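Local structure of ribose 5-phosphate isomerase (Trypanosoma cruzi, 3M1P) at residues 18-21 and 22-25; 8-11 and 12-15; 88-92 and 93-97. The protein probably interconverts ribose 5-phosphate and ribulose 5-phosphate, as expected of a type B ribose 5-phosphate isomerase. The protein carries 1 engineered substitution. All coordinates share one frame; numbering follows the deposited sequence.

Interaction 1 (18-21 and 22-25); sequences ENLI and LYVK
Leu22 N bonds to Glu18 O at 2.9 Å, the first of four successive i to i+4 backbone bonds that run through this part of helix 17-26. The CB of Leu22 lies beside the carbonyl oxygens of Glu18 and Asn19, while the rest of its side chain leads off from the preceding turn. Tyr23 makes the main side-chain contact. Its N donates to Asn19 O over 2.7 Å, and the same oxygen sits over one face of its ring, 3.0 Å from Tyr23 CG and displaced toward the rim. With CG anti to its own carbonyl carbon (chi1 -55°), the ring is laid back along the preceding turn and runs alongside Asn19. There Asn19 CB touches the far end of the ring, 3.6 Å from Tyr23 CE2, and Asn19 OD1 comes to 3.1 Å from Tyr23 OH; the amide plane is turned 71° from the ring. Tyr23 also packs on Val117 and Arg121 of helix 117-129. Val24 bonds through its N to Leu20 O and brings CG2 to 3.3 Å from that oxygen; the side chains of Leu20 and Val24 also pack on strand 3-9 in the Rossmann-like core. Lys25 closes the series, its N on Ile21 O. Beyond CG its chain is extended alongside Ile21, with Lys25 NZ 3.9 Å from Ile21 CG2. The chemistry is thus divided around the helix: Leu20 and Val24 offer hydrocarbon to the sheet, whereas Asn19 and Tyr23 gather polar groups along another flank, where Asn19 O ties the position of the ring to the backbone bond.

Interaction 2 (8-11 and 12-15); sequences GTDH and PAFA
The carbonyl oxygen of Asp10 is approached from both sequence directions: Thr9 OG1 donates a hydrogen bond to it at 3.0 Å, and Phe14 N lies 3.1 Å from it. Thr9 reaches forward to the carbonyl of the next residue, its OG1 standing between the backbone N and the carbonyl carbon (chi1 76°). Phe14 N donates to His11 O, also at 3.1 Å, an i to i+3 bond with the N-H bent to 144°. The donor sits well above the carbonyl plane, which suits a short, weakly bonded helical turn. Phe14 CB packs against the same His11 oxygen, and its ring goes on to stack with His17. This is the bend where the chain leaves strand 3-9, flanked in the parallel Rossmann-like sheet by strands 31-35 and 64-69, and enters the short helix 11-14. Across the bend, Thr9 CB meets Ala13 CB at 3.8 Å, and Ala13 reaches Ala68 on the adjoining strand. Pro12 stands between two side chains. Its CD lies over one face of the His11 imidazole in a CH-pi contact, 3.3 Å from the ring centroid and 20° off the normal. The same CD is 3.3 Å from Asp10 OD1, and Pro12 CG is nearly as near. This places a carboxylate oxygen against hydrocarbon; Asp10 OD1 is buried here without a hydrogen-bonding partner in the model. His11 has its other neighbours outside the bend: Ser43 of the same chain, Arg141 of the second subunit, and, about 3 Å from its side chain, a phosphate ion, probably from the crystallisation liquor, that may mark an anion-binding pocket.

Interaction 3 (88-92 and 93-97); sequences ALCHD and HYTAA
Asp92 CG and Thr95 OG1 each stand between the backbone N and the carbonyl carbon of their own residue (chi1 74° and 49°), so the two side chains cross at about a right angle and carboxylate meets hydroxyl. Asp92 is the N-cap of helix 93-101, which follows strand 87-89 in a beta-alpha-beta unit. Its OD1 takes two hydrogen bonds: one from Thr95 OG1 at 2.7 Å, nearly in line with the C-O bond, and one from Thr95 N at 3.0 Å on the syn side, 35° out of the carboxylate plane. At this N-terminal end the helix dipole would probably also favour the carboxylate's negative charge. Asp92 O receives Ala96 N in the first helical turn. Thr95 OG1 also accepts a weak bond from His91 N, tying the loop that follows strand 87-89 to the cap, and Thr95 CG2 touches His91 CE1 at 3.4 Å. Cys90 SG rests 3.6 Å from Ala96 CA. Two neighbouring subunits pack here: the His91 ring stacks on His91 of the second subunit, and His93 on His93 of the third. A water donates to Asp92 OD2 at 2.6 Å and accepts a weak bond from Tyr94 N at 3.3 Å.

How the interactions relate
Interactions 2 and 1 follow each other along the chain and touch: Leu20 CD1 of helix 17-26 packs on Thr9 CG2 at 3.7 Å, and the centres of the two interactions are about 13 Å apart. Interaction 3 is separate, its centre about 17 Å from that of interaction 1 and 19 Å from that of interaction 2; in both cases the nearest atoms are about 11 Å apart. Interactions 2 and 3 each lie where a strand of the same parallel sheet gives way to a helix. Helix 117-129 connects interactions 1 and 3: Leu20 and Tyr23 pack on it, as do Cys90 and His93. Of the three, interaction 2 is the one noted beside the phosphate, through His11, and may border a pocket there.

Interaction 1 (18-21 and 22-25)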
ATOM      1  N   GLU A  18       2.707  20.521 -10.746  1.00 25.46           N
ATOM      2  CA  GLU A  18       3.208  21.576  -9.861  1.00 25.97           C
ATOM      3  C   GLU A  18       3.575  20.985  -8.499  1.00 24.60           C
ATOM      4  O   GLU A  18       4.607  21.337  -7.931  1.00 24.51           O
ATOM      5  CB  GLU A  18       2.195  22.737  -9.724  1.00 25.71           C
ATOM      6  CG  GLU A  18       1.939  23.494 -11.039  1.00 27.89           C
ATOM      7  CD  GLU A  18       1.096  24.778 -10.878  1.00 29.04           C
ATOM      8  OE1 GLU A  18       0.466  24.989  -9.808  1.00 32.42           O
ATOM      9  OE2 GLU A  18       1.062  25.583 -11.846  1.00 33.14           O
ATOM     10  N   ASN A  19       2.731  20.083  -7.992  1.00 23.79           N
ATOM     11  CA  ASN A  19       3.048  19.263  -6.802  1.00 23.10           C
ATOM     12  C   ASN A  19       4.423  18.598  -6.918  1.00 22.03           C
ATOM     13  O   ASN A  19       5.260  18.702  -6.021  1.00 21.80           O
ATOM     14  CB  ASN A  19       2.006  18.139  -6.591  1.00 23.13           C
ATOM     15  CG  ASN A  19       0.593  18.651  -6.355  1.00 24.71           C
ATOM     16  OD1 ASN A  19       0.030  18.470  -5.267  1.00 26.70           O
ATOM     17  ND2 ASN A  19      -0.005  19.246  -7.378  1.00 24.57           N
ATOM     18  N   LEU A  20       4.642  17.903  -8.037  1.00 21.36           N
ATOM     19  CA  LEU A  20       5.892  17.181  -8.278  1.00 20.71           C
ATOM     20  C   LEU A  20       7.094  18.116  -8.274  1.00 20.42           C
ATOM     21  O   LEU A  20       8.108  17.815  -7.644  1.00 19.99           O
ATOM     22  CB  LEU A  20       5.818  16.419  -9.602  1.00 20.76           C
ATOM     23  CG  LEU A  20       4.625  15.482  -9.739  1.00 20.74           C
ATOM     24  CD1 LEU A  20       4.564  14.925 -11.151  1.00 20.87           C
ATOM     25  CD2 LEU A  20       4.663  14.351  -8.683  1.00 21.39           C
ATOM     26  N   ILE A  21       6.962  19.249  -8.971  1.00 19.83           N
ATOM     27  CA  ILE A  21       8.007  20.287  -8.989  1.00 20.30           C
ATOM     28  C   ILE A  21       8.330  20.721  -7.552  1.00 19.74           C
ATOM     29  O   ILE A  21       9.491  20.712  -7.133  1.00 19.36           O
ATOM     30  CB  ILE A  21       7.600  21.514  -9.872  1.00 20.00           C
ATOM     31  CG1 ILE A  21       7.551  21.119 -11.349  1.00 20.54           C
ATOM     32  CG2 ILE A  21       8.559  22.697  -9.650  1.00 21.06           C
ATOM     33  CD1 ILE A  21       6.802  22.106 -12.255  1.00 20.74           C
ATOM     34  N   LEU A  22       7.282  21.053  -6.801  1.00 19.62           N
ATOM     35  CA  LEU A  22       7.417  21.412  -5.394  1.00 19.85           C
ATOM     36  C   LEU A  22       8.066  20.308  -4.541  1.00 19.26           C
ATOM     37  O   LEU A  22       8.966  20.594  -3.752  1.00 19.37           O
ATOM     38  CB  LEU A  22       6.058  21.840  -4.817  1.00 19.87           C
ATOM     39  CG  LEU A  22       6.036  22.249  -3.341  1.00 20.88           C
ATOM     40  CD1 LEU A  22       6.940  23.460  -3.084  1.00 23.02           C
ATOM     41  CD2 LEU A  22       4.607  22.514  -2.823  1.00 21.06           C
ATOM     42  N   TYR A  23       7.630  19.056  -4.699  1.00 18.77           N
ATOM     43  CA  TYR A  23       8.187  17.949  -3.874  1.00 18.54           C
ATOM     44  C   TYR A  23       9.696  17.744  -4.094  1.00 18.32           C
ATOM     45  O   TYR A  23      10.433  17.396  -3.160  1.00 18.23           O
ATOM     46  CB  TYR A  23       7.422  16.622  -4.078  1.00 17.73           C
ATOM     47  CG  TYR A  23       5.920  16.717  -3.838  1.00 18.00           C
ATOM     48  CD1 TYR A  23       5.391  17.654  -2.931  1.00 17.36           C
ATOM     49  CD2 TYR A  23       5.031  15.878  -4.510  1.00 16.64           C
ATOM     50  CE1 TYR A  23       4.028  17.750  -2.708  1.00 18.58           C
ATOM     51  CE2 TYR A  23       3.659  15.963  -4.290  1.00 17.99           C
ATOM     52  CZ  TYR A  23       3.164  16.907  -3.387  1.00 18.40           C
ATOM     53  OH  TYR A  23       1.814  17.012  -3.147  1.00 16.56           O
ATOM     54  N   VAL A  24      10.140  17.959  -5.329  1.00 18.07           N
ATOM     55  CA  VAL A  24      11.562  17.875  -5.666  1.00 18.28           C
ATOM     56  C   VAL A  24      12.348  18.961  -4.920  1.00 18.73           C
ATOM     57  O   VAL A  24      13.374  18.679  -4.294  1.00 18.21           O
ATOM     58  CB  VAL A  24      11.780  17.967  -7.201  1.00 18.29           C
ATOM     59  CG1 VAL A  24      13.263  18.100  -7.533  1.00 17.48           C
ATOM     60  CG2 VAL A  24      11.167  16.741  -7.894  1.00 17.36           C
ATOM     61  N   LYS A  25      11.842  20.192  -4.969  1.00 19.42           N
ATOM     62  CA  LYS A  25      12.436  21.291  -4.203  1.00 20.50           C
ATOM     63  C   LYS A  25      12.442  21.001  -2.704  1.00 20.59           C
ATOM     64  O   LYS A  25      13.410  21.322  -2.016  1.00 20.43           O
ATOM     65  CB  LYS A  25      11.709  22.609  -4.489  1.00 20.64           C
ATOM     66  CG  LYS A  25      11.926  23.129  -5.890  1.00 21.43           C
ATOM     67  CD  LYS A  25      11.092  24.354  -6.147  1.00 23.93           C
ATOM     68  CE  LYS A  25      11.459  24.953  -7.487  1.00 25.88           C
ATOM     69  NZ  LYS A  25      10.326  25.755  -8.010  1.00 28.93           N
TER

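Interaction 2 (8-11 and 12-15)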
ATOM      1  N   GLY A   8       8.432  13.992 -15.712  1.00 18.20           N
ATOM      2  CA  GLY A   8       7.449  13.739 -16.770  1.00 18.68           C
ATOM      3  C   GLY A   8       6.143  13.191 -16.215  1.00 19.44           C
ATOM      4  O   GLY A   8       6.124  12.604 -15.134  1.00 19.07           O
ATOM      5  N   THR A   9       5.050  13.409 -16.942  1.00 20.43           N
ATOM      6  CA  THR A   9       3.740  12.844 -16.595  1.00 21.83           C
ATOM      7  C   THR A   9       2.989  12.453 -17.866  1.00 22.90           C
ATOM      8  O   THR A   9       3.405  12.811 -18.976  1.00 23.01           O
ATOM      9  CB  THR A   9       2.829  13.838 -15.773  1.00 21.52           C
ATOM     10  OG1 THR A   9       2.290  14.846 -16.634  1.00 22.26           O
ATOM     11  CG2 THR A   9       3.574  14.505 -14.646  1.00 20.72           C
ATOM     12  N   ASP A  10       1.898  11.712 -17.707  1.00 24.11           N
ATOM     13  CA  ASP A  10       0.890  11.642 -18.762  1.00 25.69           C
ATOM     14  C   ASP A  10      -0.303  12.533 -18.369  1.00 26.21           C
ATOM     15  O   ASP A  10      -0.170  13.369 -17.469  1.00 26.30           O
ATOM     16  CB  ASP A  10       0.504  10.194 -19.109  1.00 25.77           C
ATOM     17  CG  ASP A  10      -0.204   9.472 -17.980  1.00 28.11           C
ATOM     18  OD1 ASP A  10      -0.242   9.986 -16.835  1.00 28.25           O
ATOM     19  OD2 ASP A  10      -0.744   8.372 -18.259  1.00 31.43           O
ATOM     20  N   HIS A  11      -1.442  12.372 -19.038  1.00 27.06           N
ATOM     21  CA  HIS A  11      -2.584  13.278 -18.851  1.00 28.33           C
ATOM     22  C   HIS A  11      -3.190  13.327 -17.438  1.00 28.68           C
ATOM     23  O   HIS A  11      -3.302  14.417 -16.888  1.00 29.08           O
ATOM     24  CB  HIS A  11      -3.667  13.052 -19.919  1.00 28.82           C
ATOM     25  CG  HIS A  11      -3.850  11.615 -20.300  1.00 31.14           C
ATOM     26  ND1 HIS A  11      -5.051  10.953 -20.157  1.00 33.26           N
ATOM     27  CD2 HIS A  11      -2.974  10.706 -20.793  1.00 32.41           C
ATOM     28  CE1 HIS A  11      -4.909   9.700 -20.552  1.00 34.28           C
ATOM     29  NE2 HIS A  11      -3.658   9.526 -20.944  1.00 34.73           N
ATOM     30  N   PRO A  12      -3.571  12.161 -16.842  1.00 28.94           N
ATOM     31  CA  PRO A  12      -4.194  12.247 -15.518  1.00 29.03           C
ATOM     32  C   PRO A  12      -3.281  12.829 -14.427  1.00 28.97           C
ATOM     33  O   PRO A  12      -3.777  13.495 -13.507  1.00 29.34           O
ATOM     34  CB  PRO A  12      -4.567  10.793 -15.196  1.00 29.32           C
ATOM     35  CG  PRO A  12      -3.704   9.954 -16.058  1.00 29.37           C
ATOM     36  CD  PRO A  12      -3.455  10.756 -17.294  1.00 28.87           C
ATOM     37  N   ALA A  13      -1.974  12.587 -14.541  1.00 28.41           N
ATOM     38  CA  ALA A  13      -0.986  13.090 -13.582  1.00 27.51           C
ATOM     39  C   ALA A  13      -0.574  14.540 -13.844  1.00 27.45           C
ATOM     40  O   ALA A  13       0.133  15.147 -13.035  1.00 26.87           O
ATOM     41  CB  ALA A  13       0.234  12.195 -13.567  1.00 27.59           C
ATOM     42  N   PHE A  14      -1.005  15.095 -14.980  1.00 27.70           N
ATOM     43  CA  PHE A  14      -0.763  16.511 -15.275  1.00 27.70           C
ATOM     44  C   PHE A  14      -1.320  17.432 -14.177  1.00 27.23           C
ATOM     45  O   PHE A  14      -0.688  18.411 -13.799  1.00 27.27           O
ATOM     46  CB  PHE A  14      -1.313  16.912 -16.655  1.00 28.30           C
ATOM     47  CG  PHE A  14      -1.269  18.394 -16.909  1.00 28.91           C
ATOM     48  CD1 PHE A  14      -0.078  19.013 -17.277  1.00 29.92           C
ATOM     49  CD2 PHE A  14      -2.409  19.179 -16.726  1.00 30.83           C
ATOM     50  CE1 PHE A  14      -0.028  20.394 -17.489  1.00 30.48           C
ATOM     51  CE2 PHE A  14      -2.373  20.556 -16.938  1.00 30.72           C
ATOM     52  CZ  PHE A  14      -1.175  21.160 -17.318  1.00 30.72           C
ATOM     53  N   ALA A  15      -2.492  17.100 -13.651  1.00 27.37           N
ATOM     54  CA  ALA A  15      -3.105  17.880 -12.562  1.00 27.17           C
ATOM     55  C   ALA A  15      -2.191  18.085 -11.339  1.00 26.82           C
ATOM     56  O   ALA A  15      -2.403  19.004 -10.541  1.00 26.72           O
ATOM     57  CB  ALA A  15      -4.432  17.240 -12.135  1.00 27.67           C
TER

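Interaction 3 (88-92 and 93-97)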
ATOM      1  N   ALA A  88      12.241   2.711 -10.857  1.00 10.92           N
ATOM      2  CA  ALA A  88      11.581   2.006  -9.766  1.00 11.15           C
ATOM      3  C   ALA A  88      10.163   2.519  -9.555  1.00 11.11           C
ATOM      4  O   ALA A  88       9.964   3.702  -9.210  1.00 11.22           O
ATOM      5  CB  ALA A  88      12.392   2.153  -8.490  1.00 10.03           C
ATOM      6  N   LEU A  89       9.185   1.639  -9.763  1.00 10.78           N
ATOM      7  CA  LEU A  89       7.816   1.947  -9.368  1.00 10.67           C
ATOM      8  C   LEU A  89       7.668   1.795  -7.848  1.00 11.29           C
ATOM      9  O   LEU A  89       7.802   0.701  -7.299  1.00 11.01           O
ATOM     10  CB  LEU A  89       6.801   1.089 -10.119  1.00 11.03           C
ATOM     11  CG  LEU A  89       5.318   1.244  -9.720  1.00 10.38           C
ATOM     12  CD1 LEU A  89       4.808   2.684  -9.860  1.00  9.81           C
ATOM     13  CD2 LEU A  89       4.487   0.293 -10.547  1.00 10.63           C
ATOM     14  N   CYS A  90       7.431   2.922  -7.184  1.00 11.42           N
ATOM     15  CA  CYS A  90       7.300   2.959  -5.731  1.00 11.58           C
ATOM     16  C   CYS A  90       5.890   3.350  -5.297  1.00 10.95           C
ATOM     17  O   CYS A  90       5.225   4.163  -5.964  1.00 10.78           O
ATOM     18  CB  CYS A  90       8.309   3.937  -5.137  1.00 11.05           C
ATOM     19  SG  CYS A  90       9.996   3.527  -5.557  1.00 12.76           S
ATOM     20  N   HIS A  91       5.467   2.784  -4.164  1.00 10.28           N
ATOM     21  CA  HIS A  91       4.143   3.043  -3.593  1.00 10.09           C
ATOM     22  C   HIS A  91       4.203   3.453  -2.116  1.00  9.96           C
ATOM     23  O   HIS A  91       3.173   3.637  -1.471  1.00  9.92           O
ATOM     24  CB  HIS A  91       3.268   1.805  -3.726  1.00  9.50           C
ATOM     25  CG  HIS A  91       3.793   0.632  -2.971  1.00  9.50           C
ATOM     26  ND1 HIS A  91       4.768  -0.196  -3.474  1.00  9.62           N
ATOM     27  CD2 HIS A  91       3.508   0.170  -1.729  1.00 10.23           C
ATOM     28  CE1 HIS A  91       5.042  -1.137  -2.586  1.00 11.70           C
ATOM     29  NE2 HIS A  91       4.296  -0.934  -1.517  1.00 10.43           N
ATOM     30  N   ASP A  92       5.403   3.567  -1.569  1.00 10.26           N
ATOM     31  CA  ASP A  92       5.539   3.990  -0.182  1.00 10.94           C
ATOM     32  C   ASP A  92       6.984   4.384   0.103  1.00 11.04           C
ATOM     33  O   ASP A  92       7.825   4.367  -0.779  1.00 11.14           O
ATOM     34  CB  ASP A  92       5.061   2.882   0.785  1.00 11.03           C
ATOM     35  CG  ASP A  92       6.043   1.704   0.885  1.00 11.62           C
ATOM     36  OD1 ASP A  92       6.823   1.480  -0.068  1.00 11.65           O
ATOM     37  OD2 ASP A  92       6.024   1.003   1.933  1.00 12.51           O
ATOM     38  N   HIS A  93       7.242   4.725   1.354  1.00 11.56           N
ATOM     39  CA  HIS A  93       8.529   5.154   1.818  1.00 11.62           C
ATOM     40  C   HIS A  93       9.587   4.055   1.693  1.00 12.09           C
ATOM     41  O   HIS A  93      10.711   4.313   1.264  1.00 12.36           O
ATOM     42  CB  HIS A  93       8.374   5.595   3.279  1.00 11.76           C
ATOM     43  CG  HIS A  93       9.664   5.971   3.929  1.00 10.99           C
ATOM     44  ND1 HIS A  93      10.482   5.046   4.531  1.00 10.67           N
ATOM     45  CD2 HIS A  93      10.300   7.162   4.027  1.00 12.41           C
ATOM     46  CE1 HIS A  93      11.562   5.652   4.993  1.00 12.22           C
ATOM     47  NE2 HIS A  93      11.479   6.936   4.697  1.00 12.55           N
ATOM     48  N   TYR A  94       9.222   2.832   2.078  1.00 12.47           N
ATOM     49  CA  TYR A  94      10.138   1.689   2.043  1.00 12.82           C
ATOM     50  C   TYR A  94      10.683   1.345   0.638  1.00 12.54           C
ATOM     51  O   TYR A  94      11.893   1.265   0.438  1.00 12.84           O
ATOM     52  CB  TYR A  94       9.482   0.459   2.694  1.00 13.04           C
ATOM     53  CG  TYR A  94      10.409  -0.728   2.751  1.00 13.19           C
ATOM     54  CD1 TYR A  94      11.305  -0.901   3.811  1.00 13.37           C
ATOM     55  CD2 TYR A  94      10.403  -1.670   1.737  1.00 13.61           C
ATOM     56  CE1 TYR A  94      12.178  -1.996   3.846  1.00 13.81           C
ATOM     57  CE2 TYR A  94      11.258  -2.762   1.764  1.00 15.84           C
ATOM     58  CZ  TYR A  94      12.132  -2.923   2.818  1.00 14.01           C
ATOM     59  OH  TYR A  94      12.957  -4.019   2.795  1.00 16.07           O
ATOM     60  N   THR A  95       9.797   1.127  -0.327  1.00 12.66           N
ATOM     61  CA  THR A  95      10.231   0.888  -1.718  1.00 12.23           C
ATOM     62  C   THR A  95      11.045   2.067  -2.276  1.00 12.71           C
ATOM     63  O   THR A  95      12.001   1.855  -3.011  1.00 12.72           O
ATOM     64  CB  THR A  95       9.042   0.649  -2.640  1.00 12.06           C
ATOM     65  OG1 THR A  95       8.072   1.682  -2.416  1.00 10.84           O
ATOM     66  CG2 THR A  95       8.419  -0.731  -2.372  1.00 10.75           C
ATOM     67  N   ALA A  96      10.674   3.300  -1.923  1.00 12.77           N
ATOM     68  CA  ALA A  96      11.415   4.485  -2.387  1.00 13.10           C
ATOM     69  C   ALA A  96      12.857   4.462  -1.869  1.00 13.10           C
ATOM     70  O   ALA A  96      13.814   4.711  -2.618  1.00 12.81           O
ATOM     71  CB  ALA A  96      10.701   5.781  -1.971  1.00 12.61           C
ATOM     72  N   ALA A  97      13.002   4.158  -0.581  1.00 13.36           N
ATOM     73  CA  ALA A  97      14.316   4.104   0.048  1.00 13.70           C
ATOM     74  C   ALA A  97      15.142   2.949  -0.500  1.00 13.92           C
ATOM     75  O   ALA A  97      16.309   3.140  -0.860  1.00 14.32           O
ATOM     76  CB  ALA A  97      14.188   4.010   1.577  1.00 13.42           C
TER
HETATM   77  O   HOH W   1       6.562   2.461   4.068  1.00  9.87           O